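Local coordinates for beta-galacturonidase (Eisenbergiella tayi, PDB 6NCW), which is a family 2 glycoside hydrolase of a human gut bacterium that cleaves beta-linked galacturonides and perhaps beta-glucuronides, at residues Ile190-Leu198 against Phe210-Trp219. Numbering follows the deposited sequence.
Sequences IGKNSFAVL and FSTEELPCPW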
loop_
_atom_site.group_PDB
_atom_site.type_symbol
_atom_site.label_atom_id
_atom_site.label_comp_id
_atom_site.label_asym_id
_atom_site.label_seq_id
_atom_site.Cartn_x
_atom_site.Cartn_y
_atom_site.Cartn_z
ATOM N N ILE A 190 7.189 -12.994 52.812
ATOM C CA ILE A 190 7.543 -13.208 51.413
ATOM C C ILE A 190 7.001 -14.571 51.011
ATOM O O ILE A 190 7.489 -15.604 51.482
ATOM C CB ILE A 190 9.058 -13.122 51.173
ATOM C CG1 ILE A 190 9.595 -11.783 51.663
ATOM C CG2 ILE A 190 9.371 -13.320 49.696
ATOM C CD1 ILE A 190 11.083 -11.677 51.574
ATOM N N GLY A 191 5.996 -14.575 50.143
ATOM C CA GLY A 191 5.376 -15.816 49.719
ATOM C C GLY A 191 4.823 -16.637 50.864
ATOM O O GLY A 191 4.948 -17.867 50.859
ATOM N N LYS A 192 4.222 -15.981 51.855
ATOM C CA LYS A 192 3.668 -16.600 53.058
ATOM C C LYS A 192 4.731 -17.171 54.001
ATOM O O LYS A 192 4.369 -17.748 55.029
ATOM C CB LYS A 192 2.652 -17.709 52.735
ATOM C CG LYS A 192 1.402 -17.216 52.020
ATOM C CD LYS A 192 0.772 -16.030 52.750
ATOM C CE LYS A 192 -0.737 -16.196 52.862
ATOM N NZ LYS A 192 -1.327 -16.727 51.599
ATOM N N ASN A 193 6.022 -17.035 53.701
ATOM C CA ASN A 193 7.038 -17.327 54.701
ATOM C C ASN A 193 7.215 -16.123 55.616
ATOM O O ASN A 193 7.138 -14.974 55.176
ATOM C CB ASN A 193 8.367 -17.687 54.038
ATOM C CG ASN A 193 8.240 -18.871 53.111
ATOM O OD1 ASN A 193 7.677 -18.758 52.022
ATOM N ND2 ASN A 193 8.757 -20.020 53.535
ATOM N N SER A 194 7.422 -16.387 56.901
ATOM C CA SER A 194 7.715 -15.307 57.828
ATOM C C SER A 194 9.085 -14.727 57.512
ATOM O O SER A 194 10.014 -15.455 57.156
ATOM C CB SER A 194 7.672 -15.821 59.264
ATOM O OG SER A 194 6.457 -16.508 59.478
ATOM N N PHE A 195 9.212 -13.409 57.631
ATOM C CA PHE A 195 10.481 -12.785 57.285
ATOM C C PHE A 195 10.978 -11.869 58.398
ATOM O O PHE A 195 12.089 -12.052 58.904
ATOM C CB PHE A 195 10.370 -12.016 55.960
ATOM C CG PHE A 195 11.685 -11.525 55.450
ATOM C CD1 PHE A 195 12.575 -12.398 54.844
ATOM C CD2 PHE A 195 12.049 -10.195 55.596
ATOM C CE1 PHE A 195 13.810 -11.955 54.391
ATOM C CE2 PHE A 195 13.275 -9.747 55.143
ATOM C CZ PHE A 195 14.156 -10.623 54.538
ATOM N N ALA A 196 10.181 -10.883 58.797
ATOM C CA ALA A 196 10.644 -9.973 59.831
ATOM C C ALA A 196 9.463 -9.201 60.384
ATOM O O ALA A 196 8.410 -9.091 59.747
ATOM C CB ALA A 196 11.707 -9.003 59.304
ATOM N N VAL A 197 9.655 -8.681 61.593
ATOM C CA VAL A 197 8.764 -7.702 62.203
ATOM C C VAL A 197 9.633 -6.532 62.636
ATOM O O VAL A 197 10.533 -6.698 63.468
ATOM C CB VAL A 197 7.982 -8.277 63.397
ATOM C CG1 VAL A 197 7.040 -7.226 63.960
ATOM C CG2 VAL A 197 7.209 -9.523 62.986
ATOM N N LEU A 198 9.380 -5.359 62.062
ATOM C CA LEU A 198 10.187 -4.180 62.333
ATOM C C LEU A 198 9.445 -3.259 63.283
ATOM O O LEU A 198 8.305 -2.871 62.987
ATOM C CB LEU A 198 10.507 -3.443 61.037
ATOM C CG LEU A 198 11.543 -4.108 60.134
ATOM C CD1 LEU A 198 11.818 -3.243 58.906
ATOM C CD2 LEU A 198 12.828 -4.356 60.936
ATOM N N PHE A 210 12.976 1.947 57.478
ATOM C CA PHE A 210 13.473 0.996 58.461
ATOM C C PHE A 210 13.883 -0.260 57.708
ATOM O O PHE A 210 13.151 -0.716 56.826
ATOM C CB PHE A 210 12.402 0.679 59.517
ATOM C CG PHE A 210 11.778 1.910 60.135
ATOM C CD1 PHE A 210 12.269 2.434 61.317
ATOM C CD2 PHE A 210 10.722 2.558 59.517
ATOM C CE1 PHE A 210 11.704 3.567 61.875
ATOM C CE2 PHE A 210 10.151 3.690 60.071
ATOM C CZ PHE A 210 10.644 4.199 61.247
ATOM N N SER A 211 15.052 -0.802 58.027
ATOM C CA SER A 211 15.571 -1.960 57.314
ATOM C C SER A 211 15.609 -3.174 58.224
ATOM O O SER A 211 15.869 -3.057 59.423
ATOM C CB SER A 211 16.972 -1.701 56.759
ATOM O OG SER A 211 16.922 -0.771 55.697
ATOM N N THR A 212 15.340 -4.334 57.645
ATOM C CA THR A 212 15.646 -5.576 58.317
ATOM C C THR A 212 17.122 -5.911 58.134
ATOM O O THR A 212 17.847 -5.291 57.347
ATOM C CB THR A 212 14.793 -6.722 57.778
ATOM O OG1 THR A 212 15.335 -7.172 56.521
ATOM C CG2 THR A 212 13.335 -6.277 57.625
ATOM N N GLU A 213 17.566 -6.907 58.885
ATOM C CA GLU A 213 18.878 -7.467 58.637
ATOM C C GLU A 213 18.821 -8.396 57.430
ATOM O O GLU A 213 17.749 -8.758 56.938
ATOM C CB GLU A 213 19.382 -8.215 59.868
ATOM C CG GLU A 213 19.781 -7.303 61.009
ATOM C CD GLU A 213 20.034 -8.073 62.285
ATOM O OE1 GLU A 213 20.209 -7.433 63.349
ATOM O OE2 GLU A 213 20.052 -9.324 62.219
ATOM N N GLU A 214 20.004 -8.772 56.954
ATOM C CA GLU A 214 20.141 -9.792 55.927
ATOM C C GLU A 214 19.774 -11.157 56.503
ATOM O O GLU A 214 20.497 -11.699 57.343
ATOM C CB GLU A 214 21.570 -9.768 55.410
ATOM C CG GLU A 214 21.723 -10.202 53.992
ATOM C CD GLU A 214 23.052 -9.772 53.440
ATOM O OE1 GLU A 214 23.327 -8.543 53.460
ATOM O OE2 GLU A 214 23.819 -10.667 53.017
ATOM N N LEU A 215 18.663 -11.728 56.044
ATOM C CA LEU A 215 18.107 -12.957 56.584
ATOM C C LEU A 215 18.189 -14.096 55.574
ATOM O O LEU A 215 18.148 -13.861 54.366
ATOM C CB LEU A 215 16.646 -12.742 56.987
ATOM C CG LEU A 215 16.517 -11.676 58.069
ATOM C CD1 LEU A 215 15.077 -11.220 58.226
ATOM C CD2 LEU A 215 17.080 -12.211 59.381
ATOM N N PRO A 216 18.314 -15.341 56.028
ATOM C CA PRO A 216 18.330 -16.462 55.082
ATOM C C PRO A 216 16.955 -16.679 54.476
ATOM O O PRO A 216 15.925 -16.377 55.085
ATOM C CB PRO A 216 18.750 -17.663 55.944
ATOM C CG PRO A 216 19.165 -17.101 57.255
ATOM C CD PRO A 216 18.479 -15.791 57.421
ATOM N N CYS A 217 16.951 -17.191 53.247
ATOM C CA CYS A 217 15.723 -17.533 52.525
ATOM C C CYS A 217 15.893 -18.917 51.917
ATOM O O CYS A 217 15.939 -19.069 50.686
ATOM C CB CYS A 217 15.405 -16.498 51.448
ATOM S SG CYS A 217 14.947 -14.895 52.073
ATOM N N PRO A 218 16.000 -19.958 52.757
ATOM C CA PRO A 218 16.330 -21.298 52.238
ATOM C C PRO A 218 15.229 -21.910 51.397
ATOM O O PRO A 218 15.492 -22.875 50.666
ATOM C CB PRO A 218 16.573 -22.117 53.514
ATOM C CG PRO A 218 15.690 -21.457 54.549
ATOM C CD PRO A 218 15.784 -19.971 54.220
ATOM N N TRP A 219 14.022 -21.366 51.459
ATOM C CA TRP A 219 12.898 -21.816 50.649
ATOM C C TRP A 219 12.862 -21.206 49.242
ATOM O O TRP A 219 11.967 -21.548 48.460
ATOM C CB TRP A 219 11.601 -21.463 51.372
ATOM C CG TRP A 219 11.645 -20.085 51.935
ATOM C CD1 TRP A 219 11.943 -19.736 53.212
ATOM C CD2 TRP A 219 11.412 -18.852 51.229
ATOM N NE1 TRP A 219 11.893 -18.372 53.360
ATOM C CE2 TRP A 219 11.569 -17.804 52.157
ATOM C CE3 TRP A 219 11.067 -18.536 49.906
ATOM C CZ2 TRP A 219 11.408 -16.465 51.807
ATOM C CZ3 TRP A 219 10.909 -17.204 49.561
ATOM C CH2 TRP A 219 11.080 -16.188 50.507
#
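Face-to-face packing of two sheets in the immunoglobulin-like beta-sandwich of family 2 glycoside hydrolases brings Phe195, Ala196 and Leu198 against Thr212 and Leu215. The hairpin strand 193-202 belongs to one sheet and strand 207-216 lies at the edge of the other, so the two are joined by packing, with no hydrogen bond across. A classic beta bulge, in which Phe195 and Ala196 both face Val188 of the neighbouring strand, interrupts the usual alternation. Phe195 carries its ring anti to the backbone N (chi1 -171°), into the interface between the sheets. There the flat ring is sandwiched: CD1 of Leu215 sits over one face, 3.9 Å from the ring centroid in a CH-pi contact, and CD1 of Ile190 lies over the opposite face, offset toward the rim. Cys217 SG approaches the rim near the ring plane, 3.9 Å from Phe195 CE1, a sulfur-aromatic contact at the edge.

Ala196, small enough for close sheet approach, meets Thr212 with its CB 3.6 Å from CG2. Leu198 crosses Thr212 at about a right angle and lays CD1 3.6 Å from Thr212 CG2, the same methyl. Thr212 suits this boundary because its methyl joins the apolar layer while OG1 of this buried residue donates to Glu213 O at 2.9 Å and is also hydrogen-bonded to the backbone N of Ala170.

At the hairpin end, the type I' turn from Ile190 to Asn193 uses Gly191 at positive phi, and Trp219 packs on its two end residues. The indole lies against the Asn193 side chain, amide and ring planes only 16° apart, and Tyr231 meets it edge-to-face. Asn193 CB adds a CH-pi contact over the five-membered ring, whereas CG2 of Ile190 touches the six-membered ring at its edge, 3.4 Å from Trp219 CH2.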